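Restriction endonuclease R.BpuJI (Bacillus pumilus, PDB 2VLA) recognises a specific DNA sequence through the N-terminal domain held in this chain, and as a whole restriction endonuclease probably cleaves DNA. Local coordinates at residues N24-I36 and K46-E58. Numbering follows the deposited sequence.
Sequences NLLPAYANIIDDI and KDFNNRLIEILGE
An antiparallel helix hairpin in the DNA-recognition domain brings Ile32 and Ile36 of helix 24-36 against Phe48 and Arg51 of helix 46-56, the short segment axes 10.0 Å apart at 147°. Phe48 is the knob of a knobs-into-holes contact, its ring broad enough to meet several residues at once, seated among Tyr29, Ile32, Ile33 and Ile36. With CG anti to the backbone N (chi1 -178°), the ring reaches across to the first helix, where Ile32 CG2 lies 3.7 Å from Phe48 CD2 and Ile33 CG1 meets the ring edge. Branched Ile32 suits this place because it serves two neighbours: while CG2 meets the phenylalanine, CD1 packs 3.5 Å from Arg51 CB. Ile36 extends CD1 to 3.6 Å from Phe48 N, beside the CB of Asp47. Toward the other end, the forked tip of Leu25 lets one methyl, CD2, fit among Leu52, Ile55 and Leu56, 3.8 Å from Leu52 CD1, and small Ala28 lets Ile55 CG1 come within 3.9 Å of its CB.

Arg51 is long enough to span the gap to Asp35. Folded at its second and third torsions, it runs alongside Ile32 in the opposite sense, with Ile32 CG1 over one guanidinium face. Both terminal nitrogens grip one oxygen in a salt bridge, Arg51 NH1 to Asp35 OD2 at 3.0 Å and Arg51 NH2 to the same oxygen at 3.1 Å. Neither bond is straight, and the carboxylate and guanidinium planes are turned 44° apart. A methionine here would probably leave the Asp35 carboxylate without its charged mate.

Helix 62-76 flanks the hairpin, touching Phe48 through Arg69 and Tyr29 through Ile72, while Tyr29 OH forms a hydrogen bond with His68 ND1; helices 91-99 and 102-112 pack against Leu26.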
loop_
_atom_site.group_PDB
_atom_site.type_symbol
_atom_site.label_atom_id
_atom_site.label_comp_id
_atom_site.label_asym_id
_atom_site.label_seq_id
_atom_site.Cartn_x
_atom_site.Cartn_y
_atom_site.Cartn_z
ATOM N N ASN A 24 -5.611 -7.544 -17.550
ATOM C CA ASN A 24 -6.146 -8.909 -17.584
ATOM C C ASN A 24 -6.321 -9.549 -16.198
ATOM O O ASN A 24 -7.302 -10.249 -15.945
ATOM C CB ASN A 24 -5.240 -9.810 -18.436
ATOM C CG ASN A 24 -5.478 -9.649 -19.870
ATOM O OD1 ASN A 24 -6.607 -9.456 -20.298
ATOM N ND2 ASN A 24 -4.420 -9.746 -20.656
ATOM N N LEU A 25 -5.355 -9.349 -15.322
ATOM C CA LEU A 25 -5.383 -10.014 -14.029
ATOM C C LEU A 25 -6.453 -9.468 -13.069
ATOM O O LEU A 25 -7.046 -10.229 -12.337
ATOM C CB LEU A 25 -4.003 -9.951 -13.375
ATOM C CG LEU A 25 -2.990 -10.965 -13.836
ATOM C CD1 LEU A 25 -1.639 -10.615 -13.290
ATOM C CD2 LEU A 25 -3.424 -12.382 -13.412
ATOM N N LEU A 26 -6.683 -8.170 -13.075
ATOM C CA LEU A 26 -7.652 -7.623 -12.122
ATOM C C LEU A 26 -9.076 -8.129 -12.414
ATOM O O LEU A 26 -9.752 -8.624 -11.528
ATOM C CB LEU A 26 -7.604 -6.080 -12.042
ATOM C CG LEU A 26 -8.425 -5.455 -10.907
ATOM C CD1 LEU A 26 -7.920 -5.970 -9.569
ATOM C CD2 LEU A 26 -8.369 -3.936 -10.982
ATOM N N PRO A 27 -9.500 -8.094 -13.688
ATOM C CA PRO A 27 -10.776 -8.737 -13.976
ATOM C C PRO A 27 -10.790 -10.227 -13.660
ATOM O O PRO A 27 -11.812 -10.749 -13.235
ATOM C CB PRO A 27 -10.941 -8.506 -15.476
ATOM C CG PRO A 27 -10.169 -7.307 -15.757
ATOM C CD PRO A 27 -8.988 -7.361 -14.852
ATOM N N ALA A 28 -9.686 -10.930 -13.918
ATOM C CA ALA A 28 -9.636 -12.340 -13.605
ATOM C C ALA A 28 -9.797 -12.603 -12.110
ATOM O O ALA A 28 -10.639 -13.416 -11.707
ATOM C CB ALA A 28 -8.343 -12.971 -14.140
ATOM N N TYR A 29 -9.022 -11.905 -11.281
ATOM C CA TYR A 29 -9.130 -12.086 -9.841
ATOM C C TYR A 29 -10.607 -11.864 -9.431
ATOM O O TYR A 29 -11.177 -12.634 -8.669
ATOM C CB TYR A 29 -8.275 -11.082 -9.087
ATOM C CG TYR A 29 -6.767 -11.202 -9.189
ATOM C CD1 TYR A 29 -6.117 -12.429 -9.330
ATOM C CD2 TYR A 29 -5.987 -10.073 -9.044
ATOM C CE1 TYR A 29 -4.708 -12.490 -9.388
ATOM C CE2 TYR A 29 -4.625 -10.122 -9.069
ATOM C CZ TYR A 29 -3.976 -11.317 -9.222
ATOM O OH TYR A 29 -2.597 -11.292 -9.255
ATOM N N ALA A 30 -11.192 -10.769 -9.902
ATOM C CA ALA A 30 -12.518 -10.371 -9.452
ATOM C C ALA A 30 -13.575 -11.376 -9.898
ATOM O O ALA A 30 -14.476 -11.726 -9.133
ATOM C CB ALA A 30 -12.850 -8.992 -9.974
ATOM N N ASN A 31 -13.487 -11.810 -11.142
ATOM C CA ASN A 31 -14.491 -12.714 -11.701
ATOM C C ASN A 31 -14.373 -14.090 -11.116
ATOM O O ASN A 31 -15.373 -14.747 -10.869
ATOM C CB ASN A 31 -14.408 -12.750 -13.223
ATOM C CG ASN A 31 -15.094 -11.559 -13.861
ATOM O OD1 ASN A 31 -16.139 -11.101 -13.376
ATOM N ND2 ASN A 31 -14.519 -11.040 -14.913
ATOM N N ILE A 32 -13.139 -14.538 -10.895
ATOM C CA ILE A 32 -12.931 -15.812 -10.230
ATOM C C ILE A 32 -13.581 -15.775 -8.842
ATOM O O ILE A 32 -14.357 -16.662 -8.479
ATOM C CB ILE A 32 -11.447 -16.149 -10.100
ATOM C CG1 ILE A 32 -10.852 -16.428 -11.491
ATOM C CG2 ILE A 32 -11.263 -17.356 -9.147
ATOM C CD1 ILE A 32 -9.316 -16.501 -11.528
ATOM N N ILE A 33 -13.259 -14.757 -8.070
ATOM C CA ILE A 33 -13.789 -14.642 -6.716
ATOM C C ILE A 33 -15.322 -14.531 -6.709
ATOM O O ILE A 33 -16.002 -15.238 -5.967
ATOM C CB ILE A 33 -13.148 -13.454 -5.988
ATOM C CG1 ILE A 33 -11.682 -13.763 -5.693
ATOM C CG2 ILE A 33 -13.886 -13.141 -4.689
ATOM C CD1 ILE A 33 -10.854 -12.534 -5.335
ATOM N N ASP A 34 -15.859 -13.690 -7.577
ATOM C CA ASP A 34 -17.303 -13.484 -7.630
ATOM C C ASP A 34 -18.028 -14.796 -8.001
ATOM O O ASP A 34 -19.101 -15.103 -7.470
ATOM C CB ASP A 34 -17.619 -12.397 -8.648
ATOM C CG ASP A 34 -19.061 -12.065 -8.707
ATOM O OD1 ASP A 34 -19.634 -11.733 -7.653
ATOM O OD2 ASP A 34 -19.610 -12.069 -9.817
ATOM N N ASP A 35 -17.423 -15.570 -8.908
ATOM C CA ASP A 35 -18.028 -16.809 -9.388
ATOM C C ASP A 35 -18.029 -17.903 -8.323
ATOM O O ASP A 35 -19.045 -18.591 -8.128
ATOM C CB ASP A 35 -17.286 -17.320 -10.606
ATOM C CG ASP A 35 -17.610 -16.539 -11.865
ATOM O OD1 ASP A 35 -18.552 -15.705 -11.837
ATOM O OD2 ASP A 35 -16.927 -16.776 -12.894
ATOM N N ILE A 36 -16.882 -18.115 -7.670
ATOM C CA ILE A 36 -16.714 -19.292 -6.830
ATOM C C ILE A 36 -17.106 -19.048 -5.371
ATOM O O ILE A 36 -17.371 -19.994 -4.637
ATOM C CB ILE A 36 -15.262 -19.892 -6.922
ATOM C CG1 ILE A 36 -14.234 -18.990 -6.234
ATOM C CG2 ILE A 36 -14.876 -20.126 -8.383
ATOM C CD1 ILE A 36 -12.792 -19.574 -6.230
ATOM N N LYS A 46 -8.568 -24.633 -4.529
ATOM C CA LYS A 46 -8.492 -25.442 -5.733
ATOM C C LYS A 46 -9.099 -24.705 -6.907
ATOM O O LYS A 46 -8.495 -24.617 -7.985
ATOM C CB LYS A 46 -9.213 -26.782 -5.523
ATOM C CG LYS A 46 -9.386 -27.609 -6.797
ATOM N N ASP A 47 -10.290 -24.158 -6.696
ATOM C CA ASP A 47 -11.040 -23.526 -7.763
ATOM C C ASP A 47 -10.392 -22.216 -8.217
ATOM O O ASP A 47 -10.361 -21.904 -9.411
ATOM C CB ASP A 47 -12.481 -23.290 -7.320
ATOM C CG ASP A 47 -13.268 -24.592 -7.166
ATOM O OD1 ASP A 47 -12.844 -25.625 -7.746
ATOM O OD2 ASP A 47 -14.297 -24.583 -6.465
ATOM N N PHE A 48 -9.857 -21.458 -7.270
ATOM C CA PHE A 48 -9.153 -20.234 -7.612
ATOM C C PHE A 48 -7.939 -20.543 -8.494
ATOM O O PHE A 48 -7.766 -19.957 -9.552
ATOM C CB PHE A 48 -8.710 -19.492 -6.348
ATOM C CG PHE A 48 -8.017 -18.200 -6.627
ATOM C CD1 PHE A 48 -6.668 -18.181 -6.950
ATOM C CD2 PHE A 48 -8.708 -16.990 -6.544
ATOM C CE1 PHE A 48 -6.020 -16.995 -7.214
ATOM C CE2 PHE A 48 -8.071 -15.798 -6.820
ATOM C CZ PHE A 48 -6.720 -15.797 -7.146
ATOM N N ASN A 49 -7.103 -21.468 -8.039
ATOM C CA ASN A 49 -5.878 -21.812 -8.753
ATOM C C ASN A 49 -6.164 -22.380 -10.145
ATOM O O ASN A 49 -5.478 -22.063 -11.101
ATOM C CB ASN A 49 -5.072 -22.832 -7.963
ATOM C CG ASN A 49 -4.327 -22.221 -6.799
ATOM O OD1 ASN A 49 -4.585 -21.081 -6.404
ATOM N ND2 ASN A 49 -3.390 -22.987 -6.233
ATOM N N ASN A 50 -7.185 -23.225 -10.244
ATOM C CA ASN A 50 -7.554 -23.819 -11.524
ATOM C C ASN A 50 -7.994 -22.787 -12.557
ATOM O O ASN A 50 -7.751 -22.960 -13.752
ATOM C CB ASN A 50 -8.645 -24.883 -11.337
ATOM C CG ASN A 50 -8.096 -26.198 -10.792
ATOM O OD1 ASN A 50 -6.898 -26.460 -10.865
ATOM N ND2 ASN A 50 -8.976 -27.023 -10.243
ATOM N N ARG A 51 -8.638 -21.713 -12.102
ATOM C CA ARG A 51 -9.010 -20.622 -12.995
ATOM C C ARG A 51 -7.809 -19.713 -13.320
ATOM O O ARG A 51 -7.601 -19.338 -14.476
ATOM C CB ARG A 51 -10.155 -19.788 -12.394
ATOM C CG ARG A 51 -11.520 -20.495 -12.350
ATOM C CD ARG A 51 -12.384 -20.210 -13.597
ATOM N NE ARG A 51 -12.654 -18.774 -13.830
ATOM C CZ ARG A 51 -13.733 -18.111 -13.382
ATOM N NH1 ARG A 51 -14.652 -18.724 -12.643
ATOM N NH2 ARG A 51 -13.882 -16.827 -13.672
ATOM N N LEU A 52 -7.016 -19.363 -12.306
ATOM C CA LEU A 52 -5.934 -18.379 -12.502
ATOM C C LEU A 52 -4.860 -18.922 -13.443
ATOM O O LEU A 52 -4.267 -18.173 -14.232
ATOM C CB LEU A 52 -5.310 -17.954 -11.152
ATOM C CG LEU A 52 -4.200 -16.896 -11.271
ATOM C CD1 LEU A 52 -4.719 -15.617 -11.944
ATOM C CD2 LEU A 52 -3.610 -16.573 -9.901
ATOM N N ILE A 53 -4.634 -20.220 -13.398
ATOM C CA ILE A 53 -3.564 -20.797 -14.208
ATOM C C ILE A 53 -3.835 -20.639 -15.739
ATOM O O ILE A 53 -2.909 -20.646 -16.559
ATOM C CB ILE A 53 -3.310 -22.273 -13.870
ATOM C CG1 ILE A 53 -1.938 -22.700 -14.421
ATOM C CG2 ILE A 53 -4.425 -23.167 -14.458
ATOM C CD1 ILE A 53 -1.469 -24.062 -13.935
ATOM N N GLU A 54 -5.099 -20.471 -16.097
ATOM C CA GLU A 54 -5.473 -20.196 -17.483
ATOM C C GLU A 54 -5.018 -18.812 -17.940
ATOM O O GLU A 54 -4.798 -18.588 -19.133
ATOM C CB GLU A 54 -6.981 -20.347 -17.667
ATOM C CG GLU A 54 -7.470 -21.768 -17.468
ATOM C CD GLU A 54 -6.810 -22.757 -18.445
ATOM O OE1 GLU A 54 -6.679 -22.418 -19.648
ATOM O OE2 GLU A 54 -6.422 -23.865 -18.006
ATOM N N ILE A 55 -4.837 -17.897 -16.992
ATOM C CA ILE A 55 -4.373 -16.557 -17.299
ATOM C C ILE A 55 -2.841 -16.484 -17.282
ATOM O O ILE A 55 -2.228 -15.830 -18.129
ATOM C CB ILE A 55 -4.930 -15.528 -16.284
ATOM C CG1 ILE A 55 -6.458 -15.589 -16.261
ATOM C CG2 ILE A 55 -4.446 -14.130 -16.629
ATOM C CD1 ILE A 55 -7.102 -15.264 -17.589
ATOM N N LEU A 56 -2.234 -17.127 -16.283
ATOM C CA LEU A 56 -0.799 -17.001 -16.060
ATOM C C LEU A 56 0.002 -17.960 -16.956
ATOM O O LEU A 56 1.133 -17.677 -17.287
ATOM C CB LEU A 56 -0.468 -17.238 -14.580
ATOM C CG LEU A 56 -0.935 -16.167 -13.603
ATOM C CD1 LEU A 56 -0.442 -16.505 -12.215
ATOM C CD2 LEU A 56 -0.438 -14.793 -14.040
ATOM N N GLY A 57 -0.601 -19.089 -17.322
ATOM C CA GLY A 57 0.035 -20.043 -18.243
ATOM C C GLY A 57 0.282 -21.388 -17.583
ATOM O O GLY A 57 0.520 -21.461 -16.373
ATOM N N GLU A 58 0.326 -22.441 -18.389
ATOM C CA GLU A 58 0.308 -23.818 -17.878
ATOM C C GLU A 58 1.604 -24.210 -17.136
ATOM O O GLU A 58 1.623 -25.172 -16.384
ATOM C CB GLU A 58 0.058 -24.800 -19.032
ATOM C CG GLU A 58 1.202 -24.888 -20.020
ATOM C CD GLU A 58 0.893 -25.790 -21.205
ATOM O OE1 GLU A 58 -0.090 -26.562 -21.135
ATOM O OE2 GLU A 58 1.632 -25.722 -22.204
#